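Local coordinates for protein putative solute-binding component of ABC transporter (Clostridium phytofermentans, PDB 4YS6) that probably binds carbohydrate for uptake by an ABC transporter, and holds beta-D-glucose in the cleft between its two lobes, at residues Tyr123-Met128 with Pro174-Ala179; Thr80-Ile85 with Asp104-Val109; Val133-Thr138 with Ile328-Leu333. All coordinates share one frame; numbering follows the deposited sequence.

Interaction 1 is the contact at the sugar. It supplies four residues of the glucose pocket, Asp124, Arg125, Asp176 and Asn178. Interaction 3 lies next to it, with centres about 12 Å apart. Asp124 N probably bonds to Ala137 O at 2.7 Å and Thr138 OG1 to Asp124 O, so strand 135-139 is tied to the loop that carries Asp124 and Arg125. The side chain of Thr138 is about 6 Å from the bound beta-D-glucopyranose (BGC). Interaction 2 is more remote, its centre about 14 Å from that of interaction 1. These two meet only by packing, with Met128 CB 4.3 Å from Asp104 N. Interactions 2 and 3 do not touch; their nearest atoms are about 8 Å apart.

Interaction 1: residues Tyr123-Met128 with Pro174-Ala179; sequences YDRLIM and PGDNNA. With BGC (beta-D-glucopyranose), chain D.
Arg125 reaches Asp176 with a chain extended from CG to NE (chi2 166°, chi3 172°). Asp176 holds its CG anti to the backbone N (chi1 -178°), and its OD2 comes 3.3 Å from Arg125 NE. This salt bridge is one of charges alone, because the carboxylate oxygen stands off the guanidinium plane. Arg125 NE points its N-H at BGC O1 instead, 2.9 Å away at the guanidinium edge. Arg125 NH2 gives a nearly straight bond to BGC O5. The O1 hydroxyl donates to Asp176 OD2 at 2.6 Å, and that oxygen also accepts from Trp216. The contact joins the two lobes of a periplasmic-binding-protein fold: the loop after strand 119-123 meets the start of helix 177-195. Asp176 is the N-cap of this helix, its OD1 accepting from Asn178 N. Asn178 ND2 donates to Asp124 O at 3.0 Å, from above the carbonyl plane, and also to BGC O2. That hydroxyl donates in turn to Asp124 OD2 at 2.8 Å. Selenomethionine Met128 crosses Asn177, with SE 3.7 Å from Asn177 CG; Asn177 OD1 bonds to Arg180. One water links Leu126 N, Asn177 ND2 and Asn178 OD1, and another joins Leu126 O to Asn177 N.

Interaction 2: residues Thr80-Ile85 with Asp104-Val109; sequences TQVSQI and DSLGTV
The carboxamide of Gln81 is the flat group that meets Leu106. Leu106 CD1 lies above the amide plane, over the oxygen end, 4.2 Å from Gln81 OE1. Close to the plane of the amide, a water donates to Gln81 OE1 at 2.9 Å and also to Ser105 OG. The same amide bonds to the backbone beyond strand 95-98: OE1 accepts from Ile101 N and NE2 donates to Ala99 O. These bonds should fix the rotation of the amide. Ser105 OG is further bonded to Glu102 O.

The remaining contact is apolar. Val82 and Leu106 run antiparallel past one another, and Val82 CG2 touches Leu106 CD2 at 3.7 Å. Ile85 meets Leu106 and Val109 with different branches. Its CG1 stands beside the backbone N (chi1 -65°), which carries CD1 to Leu106 CD1 at 3.9 Å. Its CG2 meets Val109 CG2 at 3.6 Å, the two side chains crossing at about a right angle.

Helices 78-90 and 107-115 thus lie against each other on one side of the parallel strands of an alpha/beta lobe. Ile85 and Leu106 also rest on Ile98 of strand 95-98. Leu106 stands at the N-cap position of helix 107-115. No direct hydrogen bond joins the segments, so the fit depends on the shapes of Val82, Ile85, Leu106 and Val109, with one bridging water as the polar link.

Interaction 3: residues Val133-Thr138 with Ile328-Leu333; sequences VSYYAT and IVPSYL
Tyr136 and Ser331 form a bridge between two parallel strands, 135-139 and 331-339. Both belong to the mixed sheet of one lobe of the binding-protein fold. The short strand axes are 4.7 Å apart and 8° from exactly parallel. Strand 331-339 lies between strands 135-139 and 289-291 in this sheet, far along the chain from 135-139.

Three backbone hydrogen bonds set the register. Tyr136 N donates to Pro330 O at 3.1 Å. Tyr332 N donates to Tyr136 O at 2.9 Å. Thr138 N donates to Tyr332 O at 3.0 Å, the straightest of the three. CA-H...O contacts add to them, among them Ser331 CA to Tyr136 O.

Apolar contacts gather at the start of the strands. Val329 CG1 reaches Tyr136 CB at 3.8 Å and also meets Val133 CG1. Pro330 CB packs on Tyr135 CD1. Further on, the side chains of Thr138 and Leu333 run alongside each other on the sheet face that carries Tyr136, with CG2 of Thr138 3.9 Å from CD1 of Leu333.

The polar ends look to the pocket loop. Tyr136 OH and Thr138 OG1 both bond to Asp124 O. The Tyr136 ring also makes an edge-to-face contact with Tyr322. Ser331 OG, turned beside its own backbone N (chi1 -53°), lies at the edge of the Tyr136 ring, near its plane and 3.3 Å from CD2, and donates to Val329 O from above the carbonyl plane.

Interaction 1: residues Tyr123-Met128 with Pro174-Ala179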
# COMPACT_ATOMS: atom_id res chain seq x y z
N TYR A 123 8.20 0.28 8.94
CA TYR A 123 7.14 1.24 8.72
C TYR A 123 6.33 0.82 7.50
O TYR A 123 6.86 0.82 6.39
CB TYR A 123 7.72 2.65 8.48
CG TYR A 123 6.68 3.73 8.39
CD1 TYR A 123 5.99 3.97 7.21
CD2 TYR A 123 6.38 4.51 9.48
CE1 TYR A 123 5.01 4.95 7.13
CE2 TYR A 123 5.42 5.49 9.43
CZ TYR A 123 4.74 5.71 8.27
OH TYR A 123 3.78 6.70 8.24
N ASP A 124 5.06 0.48 7.75
CA ASP A 124 4.04 0.12 6.77
C ASP A 124 4.27 -1.21 6.06
O ASP A 124 3.34 -2.02 5.98
CB ASP A 124 3.84 1.20 5.72
CG ASP A 124 2.57 0.98 4.95
OD1 ASP A 124 1.48 1.41 5.41
OD2 ASP A 124 2.64 0.28 3.92
N ARG A 125 5.48 -1.40 5.54
CA ARG A 125 5.91 -2.64 4.89
C ARG A 125 6.78 -3.46 5.81
O ARG A 125 7.65 -2.92 6.48
CB ARG A 125 6.69 -2.33 3.62
CG ARG A 125 5.88 -1.52 2.62
CD ARG A 125 6.79 -0.96 1.55
NE ARG A 125 6.01 -0.33 0.47
CZ ARG A 125 6.56 0.22 -0.62
NH1 ARG A 125 7.87 0.26 -0.77
NH2 ARG A 125 5.79 0.72 -1.57
N LEU A 126 6.57 -4.76 5.85
CA LEU A 126 7.35 -5.59 6.75
C LEU A 126 8.75 -5.89 6.16
O LEU A 126 8.89 -6.18 4.97
CB LEU A 126 6.57 -6.86 7.07
CG LEU A 126 7.17 -7.78 8.13
CD1 LEU A 126 7.32 -7.09 9.46
CD2 LEU A 126 6.35 -9.07 8.25
N ILE A 127 9.76 -5.80 7.00
CA ILE A 127 11.15 -6.14 6.65
C ILE A 127 11.33 -7.63 6.90
O ILE A 127 11.01 -8.11 7.99
CB ILE A 127 12.14 -5.30 7.46
CG1 ILE A 127 12.05 -3.83 7.02
CG2 ILE A 127 13.57 -5.82 7.31
CD1 ILE A 127 12.72 -2.86 7.95
N MSE A 128 11.79 -8.35 5.88
CA MSE A 128 11.76 -9.81 5.83
C MSE A 128 13.12 -10.46 6.07
O MSE A 128 14.17 -9.88 5.75
CB MSE A 128 11.22 -10.29 4.46
CG MSE A 128 9.96 -9.66 3.96
SE MSE A 128 8.48 -9.88 5.21
CE MSE A 128 8.15 -11.79 4.90
N PRO A 174 6.27 -7.30 -6.28
CA PRO A 174 6.46 -8.58 -5.59
C PRO A 174 7.47 -8.53 -4.43
O PRO A 174 7.55 -9.46 -3.65
CB PRO A 174 6.98 -9.51 -6.70
CG PRO A 174 6.88 -8.77 -7.97
CD PRO A 174 6.69 -7.32 -7.69
N GLY A 175 8.25 -7.45 -4.33
CA GLY A 175 9.20 -7.29 -3.23
C GLY A 175 8.58 -6.61 -2.02
O GLY A 175 9.27 -6.38 -1.01
N ASP A 176 7.31 -6.26 -2.12
CA ASP A 176 6.54 -5.63 -1.04
C ASP A 176 5.62 -6.65 -0.39
O ASP A 176 4.66 -7.10 -1.00
CB ASP A 176 5.73 -4.47 -1.62
CG ASP A 176 4.92 -3.71 -0.59
OD1 ASP A 176 4.89 -4.11 0.59
OD2 ASP A 176 4.29 -2.69 -0.97
N ASN A 177 5.94 -7.04 0.84
CA ASN A 177 5.14 -8.06 1.53
C ASN A 177 3.68 -7.64 1.62
O ASN A 177 2.79 -8.49 1.62
CB ASN A 177 5.72 -8.34 2.92
CG ASN A 177 5.14 -9.57 3.56
OD1 ASN A 177 5.26 -10.70 3.04
ND2 ASN A 177 4.55 -9.40 4.74
N ASN A 178 3.41 -6.34 1.68
CA ASN A 178 2.02 -5.91 1.70
C ASN A 178 1.21 -6.35 0.50
O ASN A 178 0.00 -6.60 0.63
CB ASN A 178 1.90 -4.40 1.79
CG ASN A 178 2.40 -3.84 3.10
OD1 ASN A 178 2.76 -4.56 4.03
ND2 ASN A 178 2.38 -2.54 3.19
N ALA A 179 1.84 -6.44 -0.66
CA ALA A 179 1.11 -6.79 -1.86
C ALA A 179 0.52 -8.19 -1.70
O ALA A 179 -0.58 -8.45 -2.17
CB ALA A 179 2.02 -6.72 -3.09
C2 BGC D . 1.39 0.56 0.80
C3 BGC D . 0.33 1.17 -0.05
C4 BGC D . 0.88 1.89 -1.21
C5 BGC D . 1.84 1.07 -2.00
C6 BGC D . 2.59 1.84 -3.07
C1 BGC D . 2.25 -0.40 -0.04
O1 BGC D . 3.20 -0.94 0.63
O2 BGC D . 0.80 -0.16 1.88
O3 BGC D . -0.45 2.07 0.82
O4 BGC D . -0.17 2.27 -2.14
O5 BGC D . 2.83 0.53 -1.07
O6 BGC D . 3.09 3.07 -2.58
O HOH W 1 3.96 -6.49 5.17
O HOH W 2 8.04 -5.93 2.34

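Interaction 2: residues Thr80-Ile85 with Asp104-Val109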
# COMPACT_ATOMS: atom_id res chain seq x y z
N THR A 80 20.28 2.71 -3.09
CA THR A 80 20.24 4.04 -2.51
C THR A 80 19.70 3.96 -1.09
O THR A 80 20.22 4.61 -0.19
CB THR A 80 19.41 5.02 -3.36
OG1 THR A 80 20.11 5.26 -4.58
CG2 THR A 80 19.20 6.35 -2.61
N GLN A 81 18.65 3.17 -0.89
CA GLN A 81 18.09 3.05 0.44
C GLN A 81 19.09 2.40 1.39
O GLN A 81 19.23 2.83 2.53
CB GLN A 81 16.79 2.28 0.41
CG GLN A 81 16.19 2.17 1.81
CD GLN A 81 14.74 1.75 1.75
OE1 GLN A 81 14.42 0.63 1.36
NE2 GLN A 81 13.86 2.67 2.10
N VAL A 82 19.80 1.38 0.92
CA VAL A 82 20.84 0.77 1.72
C VAL A 82 21.92 1.79 2.13
O VAL A 82 22.31 1.86 3.30
CB VAL A 82 21.50 -0.42 0.98
CG1 VAL A 82 22.73 -0.90 1.73
CG2 VAL A 82 20.48 -1.54 0.80
N SER A 83 22.39 2.58 1.17
CA SER A 83 23.41 3.58 1.47
C SER A 83 22.88 4.66 2.41
O SER A 83 23.62 5.14 3.28
CB SER A 83 23.92 4.20 0.18
OG SER A 83 24.57 3.21 -0.58
N GLN A 84 21.61 5.02 2.27
CA GLN A 84 21.03 6.02 3.16
C GLN A 84 20.98 5.52 4.59
O GLN A 84 21.32 6.25 5.50
CB GLN A 84 19.64 6.43 2.69
CG GLN A 84 19.71 7.25 1.42
CD GLN A 84 18.35 7.59 0.84
OE1 GLN A 84 17.36 6.89 1.09
NE2 GLN A 84 18.32 8.65 0.04
N ILE A 85 20.59 4.26 4.78
CA ILE A 85 20.56 3.67 6.12
C ILE A 85 21.97 3.55 6.70
O ILE A 85 22.19 3.89 7.87
CB ILE A 85 19.84 2.31 6.08
CG1 ILE A 85 18.38 2.54 5.69
CG2 ILE A 85 19.90 1.58 7.44
CD1 ILE A 85 17.66 1.31 5.21
N ASP A 104 13.25 -7.91 1.56
CA ASP A 104 14.40 -8.78 1.90
C ASP A 104 15.78 -8.22 1.51
O ASP A 104 16.77 -8.94 1.55
CB ASP A 104 14.20 -10.16 1.26
CG ASP A 104 14.07 -10.11 -0.25
OD1 ASP A 104 13.97 -9.01 -0.82
OD2 ASP A 104 14.05 -11.20 -0.87
N SER A 105 15.86 -6.93 1.19
CA SER A 105 17.09 -6.35 0.68
C SER A 105 18.03 -5.70 1.69
O SER A 105 19.12 -5.26 1.32
CB SER A 105 16.75 -5.30 -0.37
OG SER A 105 16.04 -4.23 0.26
N LEU A 106 17.60 -5.60 2.94
CA LEU A 106 18.29 -4.78 3.93
C LEU A 106 19.00 -5.60 5.01
O LEU A 106 19.45 -5.06 6.01
CB LEU A 106 17.28 -3.83 4.59
CG LEU A 106 16.50 -2.89 3.67
CD1 LEU A 106 15.58 -1.94 4.43
CD2 LEU A 106 17.45 -2.09 2.81
N GLY A 107 19.12 -6.90 4.79
CA GLY A 107 19.66 -7.76 5.83
C GLY A 107 21.04 -7.38 6.31
O GLY A 107 21.32 -7.40 7.50
N THR A 108 21.93 -7.03 5.38
CA THR A 108 23.28 -6.69 5.76
C THR A 108 23.32 -5.42 6.61
O THR A 108 23.96 -5.40 7.65
CB THR A 108 24.17 -6.51 4.52
OG1 THR A 108 24.19 -7.73 3.78
CG2 THR A 108 25.58 -6.15 4.92
N VAL A 109 22.64 -4.38 6.17
CA VAL A 109 22.74 -3.12 6.88
C VAL A 109 21.99 -3.18 8.19
O VAL A 109 22.36 -2.54 9.17
CB VAL A 109 22.24 -1.93 6.01
CG1 VAL A 109 20.76 -2.03 5.73
CG2 VAL A 109 22.59 -0.61 6.67
O HOH W 3 14.92 -1.82 -0.03

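Interaction 3: residues Val133-Thr138 with Ile328-Leu333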
# COMPACT_ATOMS: atom_id res chain seq x y z
N VAL A 133 14.54 -6.77 13.33
CA VAL A 133 13.32 -5.96 13.30
C VAL A 133 12.63 -6.04 14.66
O VAL A 133 12.31 -7.14 15.14
CB VAL A 133 12.35 -6.44 12.20
CG1 VAL A 133 11.10 -5.53 12.16
CG2 VAL A 133 13.05 -6.45 10.82
N SER A 134 12.44 -4.88 15.31
CA SER A 134 11.91 -4.81 16.66
C SER A 134 10.39 -4.82 16.66
O SER A 134 9.74 -5.58 17.41
CB SER A 134 12.41 -3.53 17.36
OG SER A 134 13.84 -3.41 17.29
N TYR A 135 9.84 -3.94 15.84
CA TYR A 135 8.40 -3.68 15.75
C TYR A 135 7.99 -3.37 14.33
O TYR A 135 8.81 -3.03 13.49
CB TYR A 135 7.98 -2.50 16.65
CG TYR A 135 8.23 -2.76 18.12
CD1 TYR A 135 7.35 -3.51 18.89
CD2 TYR A 135 9.37 -2.27 18.72
CE1 TYR A 135 7.63 -3.79 20.21
CE2 TYR A 135 9.64 -2.53 20.05
CZ TYR A 135 8.78 -3.28 20.78
OH TYR A 135 9.07 -3.52 22.09
N TYR A 136 6.68 -3.50 14.10
CA TYR A 136 6.06 -3.26 12.79
C TYR A 136 4.82 -2.42 13.04
O TYR A 136 3.98 -2.76 13.88
CB TYR A 136 5.71 -4.59 12.13
CG TYR A 136 5.03 -4.54 10.79
CD1 TYR A 136 5.39 -3.62 9.83
CD2 TYR A 136 4.03 -5.46 10.47
CE1 TYR A 136 4.78 -3.62 8.57
CE2 TYR A 136 3.42 -5.47 9.25
CZ TYR A 136 3.78 -4.57 8.30
OH TYR A 136 3.15 -4.62 7.08
N ALA A 137 4.70 -1.32 12.30
CA ALA A 137 3.52 -0.46 12.34
C ALA A 137 2.93 -0.39 10.96
O ALA A 137 3.63 -0.03 10.02
CB ALA A 137 3.87 0.90 12.79
N THR A 138 1.65 -0.68 10.83
CA THR A 138 1.04 -0.70 9.50
C THR A 138 -0.48 -0.55 9.64
O THR A 138 -1.00 -0.36 10.74
CB THR A 138 1.43 -1.99 8.77
OG1 THR A 138 1.00 -1.94 7.41
CG2 THR A 138 0.81 -3.19 9.47
N ILE A 328 7.54 -14.13 14.36
CA ILE A 328 6.49 -13.14 14.54
C ILE A 328 7.06 -11.80 14.96
O ILE A 328 7.85 -11.73 15.88
CB ILE A 328 5.48 -13.61 15.59
CG1 ILE A 328 4.69 -14.80 15.07
CG2 ILE A 328 4.55 -12.44 16.00
CD1 ILE A 328 3.72 -14.46 13.95
N VAL A 329 6.63 -10.73 14.31
CA VAL A 329 7.07 -9.39 14.68
C VAL A 329 5.92 -8.69 15.41
O VAL A 329 4.81 -8.67 14.91
CB VAL A 329 7.53 -8.57 13.45
CG1 VAL A 329 7.93 -7.18 13.86
CG2 VAL A 329 8.67 -9.28 12.75
N PRO A 330 6.17 -8.18 16.62
CA PRO A 330 5.07 -7.50 17.32
C PRO A 330 4.65 -6.29 16.53
O PRO A 330 5.51 -5.49 16.13
CB PRO A 330 5.67 -7.10 18.66
CG PRO A 330 6.91 -7.93 18.81
CD PRO A 330 7.39 -8.28 17.44
N SER A 331 3.34 -6.19 16.28
CA SER A 331 2.81 -5.19 15.35
C SER A 331 1.69 -4.36 15.90
O SER A 331 0.94 -4.79 16.79
CB SER A 331 2.31 -5.86 14.08
OG SER A 331 3.30 -6.70 13.49
N TYR A 332 1.55 -3.16 15.36
CA TYR A 332 0.36 -2.35 15.58
C TYR A 332 -0.30 -2.16 14.24
O TYR A 332 0.31 -1.62 13.32
CB TYR A 332 0.66 -1.01 16.22
CG TYR A 332 -0.60 -0.36 16.70
CD1 TYR A 332 -1.43 0.34 15.83
CD2 TYR A 332 -1.01 -0.49 18.01
CE1 TYR A 332 -2.62 0.91 16.26
CE2 TYR A 332 -2.20 0.07 18.45
CZ TYR A 332 -2.99 0.76 17.57
OH TYR A 332 -4.17 1.32 18.01
N LEU A 333 -1.55 -2.61 14.15
CA LEU A 333 -2.35 -2.50 12.93
C LEU A 333 -3.42 -1.43 13.10
O LEU A 333 -4.32 -1.57 13.94
CB LEU A 333 -3.02 -3.83 12.61
CG LEU A 333 -2.23 -4.92 11.87
CD1 LEU A 333 -0.84 -5.11 12.41
CD2 LEU A 333 -3.00 -6.24 11.88